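Long-range contact in digeranylgeranylglycerophospholipid reductase (Sulfolobus acidocaldarius, PDB 4OPC), which reduces the double bonds of geranylgeranyl chains in archaeal membrane lipid precursors, using FAD, to give saturated archaeols: residues F206-Y219 / Y245-V257. Residues are numbered along the deposited sequence; the frame is centred on the assembly and turned at random.
With PGT ((1S)-2-{[{[(2R)-2,3-dihydroxypropyl]oxy}(hydroxy)phosphoryl]oxy}-1-[(palmitoyloxy)methyl]ethyl stearate), chain C.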
loop_
_atom_site.group_PDB
_atom_site.type_symbol
_atom_site.label_atom_id
_atom_site.label_comp_id
_atom_site.label_asym_id
_atom_site.label_seq_id
_atom_site.Cartn_x
_atom_site.Cartn_y
_atom_site.Cartn_z
ATOM N N PHE A 206 3.385 7.525 -16.299
ATOM C CA PHE A 206 4.488 8.146 -17.015
ATOM C C PHE A 206 5.735 8.085 -16.160
ATOM O O PHE A 206 5.814 8.727 -15.108
ATOM C CB PHE A 206 4.165 9.609 -17.322
ATOM C CG PHE A 206 2.888 9.820 -18.090
ATOM C CD1 PHE A 206 2.886 9.848 -19.473
ATOM C CD2 PHE A 206 1.693 10.029 -17.420
ATOM C CE1 PHE A 206 1.704 10.071 -20.175
ATOM C CE2 PHE A 206 0.520 10.247 -18.120
ATOM C CZ PHE A 206 0.527 10.262 -19.488
ATOM N N ILE A 207 6.712 7.311 -16.610
ATOM C CA ILE A 207 7.980 7.235 -15.913
ATOM C C ILE A 207 8.844 8.415 -16.337
ATOM O O ILE A 207 8.974 8.695 -17.527
ATOM C CB ILE A 207 8.707 5.935 -16.256
ATOM C CG1 ILE A 207 7.790 4.748 -15.992
ATOM C CG2 ILE A 207 9.988 5.825 -15.445
ATOM C CD1 ILE A 207 7.290 4.668 -14.563
ATOM N N ASP A 208 9.419 9.124 -15.369
ATOM C CA ASP A 208 10.321 10.222 -15.678
ATOM C C ASP A 208 11.079 10.665 -14.429
ATOM O O ASP A 208 10.496 11.232 -13.503
ATOM C CB ASP A 208 9.556 11.405 -16.287
ATOM C CG ASP A 208 10.476 12.423 -16.930
ATOM O OD1 ASP A 208 11.509 12.786 -16.326
ATOM O OD2 ASP A 208 10.184 12.877 -18.051
ATOM N N GLN A 209 12.385 10.418 -14.411
ATOM C CA GLN A 209 13.196 10.725 -13.242
ATOM C C GLN A 209 13.427 12.217 -13.020
ATOM O O GLN A 209 13.839 12.627 -11.930
ATOM C CB GLN A 209 14.521 9.955 -13.304
ATOM C CG GLN A 209 14.332 8.450 -13.384
ATOM C CD GLN A 209 13.330 7.899 -12.362
ATOM O OE1 GLN A 209 13.211 8.397 -11.239
ATOM N NE2 GLN A 209 12.607 6.860 -12.758
ATOM N N GLU A 210 13.165 13.034 -14.035
ATOM C CA GLU A 210 13.304 14.479 -13.902
ATOM C C GLU A 210 12.037 15.131 -13.355
ATOM O O GLU A 210 12.106 16.051 -12.539
ATOM C CB GLU A 210 13.667 15.117 -15.240
ATOM C CG GLU A 210 15.057 14.775 -15.718
ATOM C CD GLU A 210 15.389 15.427 -17.046
ATOM O OE1 GLU A 210 14.552 16.207 -17.552
ATOM O OE2 GLU A 210 16.484 15.155 -17.582
ATOM N N THR A 211 10.876 14.667 -13.810
ATOM C CA THR A 211 9.618 15.299 -13.421
ATOM C C THR A 211 8.936 14.617 -12.230
ATOM O O THR A 211 8.036 15.194 -11.624
ATOM C CB THR A 211 8.641 15.329 -14.599
ATOM O OG1 THR A 211 8.300 13.984 -14.936
ATOM C CG2 THR A 211 9.277 16.015 -15.813
ATOM N N SER A 212 9.360 13.395 -11.909
ATOM C CA SER A 212 8.829 12.652 -10.761
ATOM C C SER A 212 9.911 11.719 -10.218
ATOM O O SER A 212 9.763 10.496 -10.252
ATOM C CB SER A 212 7.583 11.853 -11.158
ATOM O OG SER A 212 7.768 11.163 -12.390
ATOM N N PRO A 213 11.011 12.293 -9.722
ATOM C CA PRO A 213 12.139 11.448 -9.311
ATOM C C PRO A 213 11.775 10.407 -8.260
ATOM O O PRO A 213 11.243 10.726 -7.192
ATOM C CB PRO A 213 13.145 12.454 -8.737
ATOM C CG PRO A 213 12.339 13.662 -8.408
ATOM C CD PRO A 213 11.274 13.718 -9.457
ATOM N N GLY A 214 12.038 9.148 -8.588
ATOM C CA GLY A 214 11.795 8.070 -7.655
ATOM C C GLY A 214 10.364 7.588 -7.595
ATOM O O GLY A 214 10.041 6.721 -6.787
ATOM N N GLY A 215 9.500 8.153 -8.434
ATOM C CA GLY A 215 8.112 7.722 -8.513
ATOM C C GLY A 215 7.658 7.744 -9.954
ATOM O O GLY A 215 8.325 7.199 -10.836
ATOM N N TYR A 216 6.515 8.358 -10.193
ATOM C CA TYR A 216 5.994 8.528 -11.536
ATOM C C TYR A 216 4.837 9.508 -11.526
ATOM O O TYR A 216 4.306 9.845 -10.465
ATOM C CB TYR A 216 5.578 7.196 -12.168
ATOM C CG TYR A 216 4.541 6.346 -11.455
ATOM C CD1 TYR A 216 3.187 6.682 -11.483
ATOM C CD2 TYR A 216 4.899 5.150 -10.828
ATOM C CE1 TYR A 216 2.224 5.875 -10.879
ATOM C CE2 TYR A 216 3.937 4.338 -10.222
ATOM C CZ TYR A 216 2.607 4.706 -10.258
ATOM O OH TYR A 216 1.638 3.914 -9.681
ATOM N N TRP A 217 4.478 9.980 -12.716
ATOM C CA TRP A 217 3.260 10.744 -12.939
ATOM C C TRP A 217 2.167 9.797 -13.391
ATOM O O TRP A 217 2.444 8.754 -14.002
ATOM C CB TRP A 217 3.473 11.792 -14.031
ATOM C CG TRP A 217 3.971 13.121 -13.550
ATOM C CD1 TRP A 217 5.276 13.485 -13.332
ATOM C CD2 TRP A 217 3.176 14.276 -13.267
ATOM N NE1 TRP A 217 5.331 14.796 -12.916
ATOM C CE2 TRP A 217 4.056 15.302 -12.868
ATOM C CE3 TRP A 217 1.806 14.541 -13.312
ATOM C CZ2 TRP A 217 3.605 16.574 -12.517
ATOM C CZ3 TRP A 217 1.363 15.805 -12.972
ATOM C CH2 TRP A 217 2.260 16.806 -12.590
ATOM N N TRP A 218 0.918 10.158 -13.113
ATOM C CA TRP A 218 -0.181 9.341 -13.593
ATOM C C TRP A 218 -1.363 10.157 -14.057
ATOM O O TRP A 218 -1.532 11.313 -13.666
ATOM C CB TRP A 218 -0.625 8.334 -12.532
ATOM C CG TRP A 218 -1.379 8.898 -11.358
ATOM C CD1 TRP A 218 -2.714 9.186 -11.303
ATOM C CD2 TRP A 218 -0.852 9.177 -10.052
ATOM N NE1 TRP A 218 -3.044 9.657 -10.053
ATOM C CE2 TRP A 218 -1.921 9.653 -9.265
ATOM C CE3 TRP A 218 0.424 9.084 -9.479
ATOM C CZ2 TRP A 218 -1.756 10.020 -7.928
ATOM C CZ3 TRP A 218 0.590 9.456 -8.167
ATOM C CH2 TRP A 218 -0.497 9.914 -7.398
ATOM N N TYR A 219 -2.199 9.519 -14.872
ATOM C CA TYR A 219 -3.398 10.114 -15.440
ATOM C C TYR A 219 -4.404 8.962 -15.446
ATOM O O TYR A 219 -4.353 8.087 -16.317
ATOM C CB TYR A 219 -3.061 10.636 -16.848
ATOM C CG TYR A 219 -4.170 11.298 -17.643
ATOM C CD1 TYR A 219 -5.116 10.537 -18.317
ATOM C CD2 TYR A 219 -4.220 12.683 -17.781
ATOM C CE1 TYR A 219 -6.101 11.132 -19.084
ATOM C CE2 TYR A 219 -5.207 13.293 -18.552
ATOM C CZ TYR A 219 -6.141 12.506 -19.199
ATOM O OH TYR A 219 -7.132 13.071 -19.973
ATOM N N TYR A 245 6.567 20.587 -8.217
ATOM C CA TYR A 245 6.698 19.653 -9.341
ATOM C C TYR A 245 5.379 19.561 -10.091
ATOM O O TYR A 245 5.349 19.590 -11.322
ATOM C CB TYR A 245 7.057 18.243 -8.863
ATOM C CG TYR A 245 8.521 17.995 -8.593
ATOM C CD1 TYR A 245 9.364 17.530 -9.595
ATOM C CD2 TYR A 245 9.056 18.198 -7.326
ATOM C CE1 TYR A 245 10.711 17.292 -9.350
ATOM C CE2 TYR A 245 10.392 17.956 -7.068
ATOM C CZ TYR A 245 11.215 17.504 -8.082
ATOM O OH TYR A 245 12.545 17.271 -7.825
ATOM N N TYR A 246 4.288 19.430 -9.342
ATOM C CA TYR A 246 2.967 19.304 -9.952
ATOM C C TYR A 246 2.631 20.512 -10.821
ATOM O O TYR A 246 2.240 20.360 -11.977
ATOM C CB TYR A 246 1.880 19.094 -8.888
ATOM C CG TYR A 246 0.498 18.884 -9.476
ATOM C CD1 TYR A 246 0.047 17.605 -9.814
ATOM C CD2 TYR A 246 -0.355 19.960 -9.693
ATOM C CE1 TYR A 246 -1.229 17.413 -10.349
ATOM C CE2 TYR A 246 -1.624 19.786 -10.229
ATOM C CZ TYR A 246 -2.055 18.512 -10.554
ATOM O OH TYR A 246 -3.312 18.355 -11.097
ATOM N N LYS A 247 2.789 21.714 -10.276
ATOM C CA LYS A 247 2.506 22.922 -11.034
ATOM C C LYS A 247 3.373 23.041 -12.285
ATOM O O LYS A 247 2.904 23.461 -13.344
ATOM C CB LYS A 247 2.705 24.143 -10.144
ATOM C CG LYS A 247 1.624 24.327 -9.091
ATOM C CD LYS A 247 2.046 25.351 -8.046
ATOM C CE LYS A 247 2.571 26.625 -8.695
ATOM N NZ LYS A 247 3.095 27.580 -7.675
ATOM N N LYS A 248 4.637 22.662 -12.162
ATOM C CA LYS A 248 5.582 22.851 -13.256
ATOM C C LYS A 248 5.313 21.908 -14.429
ATOM O O LYS A 248 5.406 22.317 -15.590
ATOM C CB LYS A 248 7.019 22.671 -12.759
ATOM C CG LYS A 248 8.082 22.985 -13.799
ATOM C CD LYS A 248 9.480 22.881 -13.204
ATOM C CE LYS A 248 10.547 23.298 -14.206
ATOM N NZ LYS A 248 10.395 24.720 -14.620
ATOM N N TYR A 249 4.951 20.664 -14.129
ATOM C CA TYR A 249 4.892 19.641 -15.173
ATOM C C TYR A 249 3.487 19.142 -15.536
ATOM O O TYR A 249 3.349 18.314 -16.429
ATOM C CB TYR A 249 5.810 18.466 -14.821
ATOM C CG TYR A 249 7.258 18.873 -14.699
ATOM C CD1 TYR A 249 7.945 19.366 -15.797
ATOM C CD2 TYR A 249 7.931 18.773 -13.487
ATOM C CE1 TYR A 249 9.271 19.751 -15.697
ATOM C CE2 TYR A 249 9.262 19.152 -13.375
ATOM C CZ TYR A 249 9.925 19.639 -14.488
ATOM O OH TYR A 249 11.247 20.024 -14.404
ATOM N N LEU A 250 2.452 19.650 -14.871
ATOM C CA LEU A 250 1.082 19.205 -15.154
ATOM C C LEU A 250 0.729 19.229 -16.649
ATOM O O LEU A 250 0.162 18.265 -17.172
ATOM C CB LEU A 250 0.057 20.034 -14.369
ATOM C CG LEU A 250 -1.414 19.696 -14.657
ATOM C CD1 LEU A 250 -1.706 18.254 -14.295
ATOM C CD2 LEU A 250 -2.380 20.641 -13.944
ATOM N N ASP A 251 1.100 20.304 -17.336
ATOM C CA ASP A 251 0.763 20.462 -18.755
ATOM C C ASP A 251 1.366 19.373 -19.657
ATOM O O ASP A 251 0.825 19.078 -20.722
ATOM C CB ASP A 251 1.194 21.836 -19.272
ATOM C CG ASP A 251 0.360 22.970 -18.707
ATOM O OD1 ASP A 251 -0.696 22.706 -18.088
ATOM O OD2 ASP A 251 0.758 24.141 -18.899
ATOM N N LYS A 252 2.492 18.802 -19.243
ATOM C CA LYS A 252 3.123 17.728 -19.986
ATOM C C LYS A 252 2.218 16.499 -20.004
ATOM O O LYS A 252 2.113 15.814 -21.022
ATOM C CB LYS A 252 4.469 17.386 -19.350
ATOM C CG LYS A 252 5.420 16.593 -20.224
ATOM C CD LYS A 252 6.772 16.466 -19.533
ATOM C CE LYS A 252 7.816 15.835 -20.441
ATOM N NZ LYS A 252 7.364 14.538 -21.011
ATOM N N TYR A 253 1.550 16.239 -18.890
ATOM C CA TYR A 253 0.811 14.992 -18.719
ATOM C C TYR A 253 -0.698 15.147 -18.823
ATOM O O TYR A 253 -1.412 14.170 -19.054
ATOM C CB TYR A 253 1.196 14.342 -17.392
ATOM C CG TYR A 253 2.688 14.167 -17.306
ATOM C CD1 TYR A 253 3.334 13.231 -18.103
ATOM C CD2 TYR A 253 3.456 14.962 -16.467
ATOM C CE1 TYR A 253 4.702 13.080 -18.054
ATOM C CE2 TYR A 253 4.835 14.820 -16.412
ATOM C CZ TYR A 253 5.445 13.873 -17.210
ATOM O OH TYR A 253 6.811 13.723 -17.173
ATOM N N ALA A 254 -1.180 16.374 -18.643
ATOM C CA ALA A 254 -2.611 16.647 -18.698
ATOM C C ALA A 254 -2.858 17.991 -19.370
ATOM O O ALA A 254 -3.356 18.924 -18.738
ATOM C CB ALA A 254 -3.206 16.634 -17.291
ATOM N N PRO A 255 -2.518 18.102 -20.662
ATOM C CA PRO A 255 -2.725 19.371 -21.360
ATOM C C PRO A 255 -4.212 19.667 -21.538
ATOM O O PRO A 255 -4.571 20.806 -21.817
ATOM C CB PRO A 255 -2.070 19.131 -22.722
ATOM C CG PRO A 255 -2.142 17.659 -22.915
ATOM C CD PRO A 255 -1.952 17.070 -21.550
ATOM N N ASP A 256 -5.048 18.651 -21.347
ATOM C CA ASP A 256 -6.475 18.728 -21.643
ATOM C C ASP A 256 -7.359 19.146 -20.473
ATOM O O ASP A 256 -8.557 19.353 -20.660
ATOM C CB ASP A 256 -6.970 17.378 -22.179
ATOM C CG ASP A 256 -6.644 16.211 -21.248
ATOM O OD1 ASP A 256 -5.527 16.166 -20.683
ATOM O OD2 ASP A 256 -7.507 15.323 -21.090
ATOM N N VAL A 257 -6.800 19.263 -19.274
ATOM C CA VAL A 257 -7.641 19.525 -18.104
ATOM C C VAL A 257 -8.094 20.975 -18.028
ATOM O O VAL A 257 -7.417 21.884 -18.500
ATOM C CB VAL A 257 -6.958 19.152 -16.775
ATOM C CG1 VAL A 257 -6.763 17.648 -16.690
ATOM C CG2 VAL A 257 -5.637 19.893 -16.611
HETATM C C48 PGT C . 9.023 3.570 -8.207
HETATM C C47 PGT C . 8.643 3.211 -6.785
HETATM C C46 PGT C . 7.658 4.232 -6.256
HETATM C C45 PGT C . 6.462 4.307 -7.185
HETATM C C44 PGT C . 5.234 4.778 -6.435
HETATM C C43 PGT C . 4.921 6.217 -6.804
HETATM C C42 PGT C . 3.799 6.706 -5.916
HETATM C C41 PGT C . 2.554 5.940 -6.284
HETATM C C40 PGT C . 1.324 6.757 -5.975
HETATM C C39 PGT C . 0.249 6.328 -6.948
HETATM C C38 PGT C . 0.019 4.844 -6.824
HETATM C C37 PGT C . -0.926 4.406 -7.917
HETATM C C36 PGT C . -1.231 2.942 -7.714
HETATM C C35 PGT C . -1.891 2.360 -8.942
HETATM C C34 PGT C . -2.230 0.907 -8.670
HETATM C C33 PGT C . -2.588 0.171 -9.943
HETATM C C32 PGT C . -3.695 -0.837 -9.695
HETATM C C31 PGT C . -3.181 -2.130 -9.082
HETATM O O31 PGT C . -3.700 -2.521 -8.054
HETATM O O2 PGT C . -2.122 -2.872 -9.663
HETATM C C2 PGT C . -2.478 -4.014 -10.421
HETATM C C1 PGT C . -2.757 -5.236 -9.569
HETATM O O3P PGT C . -2.941 -5.025 -8.183
HETATM P P PGT C . -1.905 -5.689 -7.181
HETATM O O1P PGT C . -0.554 -5.492 -7.834
HETATM O O2P PGT C . -1.937 -5.026 -5.813
HETATM O O4P PGT C . -2.155 -7.248 -6.975
HETATM C C4 PGT C . -2.978 -8.012 -7.832
HETATM C C5 PGT C . -2.925 -9.480 -7.472
HETATM O O5 PGT C . -4.222 -9.935 -7.164
HETATM C C6 PGT C . -2.013 -9.676 -6.284
HETATM O O6 PGT C . -2.751 -9.991 -5.125
HETATM C C3 PGT C . -1.347 -4.457 -11.332
HETATM O O3 PGT C . -1.041 -3.524 -12.340
HETATM C C11 PGT C . 0.330 -3.512 -12.665
HETATM O O11 PGT C . 0.927 -4.560 -12.806
HETATM C C12 PGT C . 1.060 -2.194 -12.825
HETATM C C13 PGT C . 2.341 -2.386 -13.609
HETATM C C14 PGT C . 3.052 -1.054 -13.725
HETATM C C15 PGT C . 4.133 -0.942 -12.672
HETATM C C16 PGT C . 4.934 0.327 -12.877
HETATM C C17 PGT C . 6.407 -0.022 -12.883
HETATM C C18 PGT C . 7.227 1.144 -13.393
HETATM C C19 PGT C . 8.642 0.684 -13.680
HETATM C C20 PGT C . 8.681 -0.205 -14.908
HETATM C C21 PGT C . 9.615 0.395 -15.941
HETATM C C22 PGT C . 10.286 -0.697 -16.747
HETATM C C23 PGT C . 11.592 -0.163 -17.295
HETATM C C24 PGT C . 12.421 -1.292 -17.867
HETATM C C25 PGT C . 13.801 -1.277 -17.247
HETATM C C26 PGT C . 14.113 -2.640 -16.663
HETATM O O HOH W 1 7.750 12.310 -19.143
HETATM O O HOH W 2 14.056 16.593 -9.938
#
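Trp-217 and Tyr-253 meet because each swings its CG anti to its own carbonyl carbon (chi1 -89° and -54°), which lays the two side chains across one another in an offset stack. The five-membered ring of Trp-217 lies over one face of Tyr-253, with CD2 3.3 Å from Tyr-253 CD2, while Trp-217 CB sits over the centre of the same face. The far rim of the indole pushes in against the helix: Trp-217 CH2 lies 3.6 Å from Tyr-246 CD1, and Trp-217 CZ2 reaches CB of Tyr-249. Trp-217 NE1 donates to Thr-211 O (3.0 Å) from above the carbonyl plane, fixing the indole's rotation. Replacing Trp-217 with an alanine would probably open a gap between strand and helix and leave one face of Tyr-253 without its stacking partner. Phe-206 meets Tyr-253 obliquely, its CG 3.4 Å from Tyr-253 CD1. At the phenol end, Tyr-253 OH hydrogen-bonds Thr-211 OG1 (2.7 Å) and a water that also links Asp-208 OD2 to Lys-252 NZ. The methyl CG2 of Thr-211 points into the face of Tyr-249, a CH-pi contact 3.5 Å from the ring centroid. Further along, Tyr-219 OH donates to the syn lone pair of Asp-256 OD2 (2.5 Å), tying the strand to the turn after the helix. Helix 242-253 thus packs on one side of the eight-stranded mixed sheet, where Tyr-246 also hydrogen-bonds Glu-189 of strand 183-193, while Tyr-216 and Trp-218 of strand 216-221 turn to the other side and line the lipid pocket.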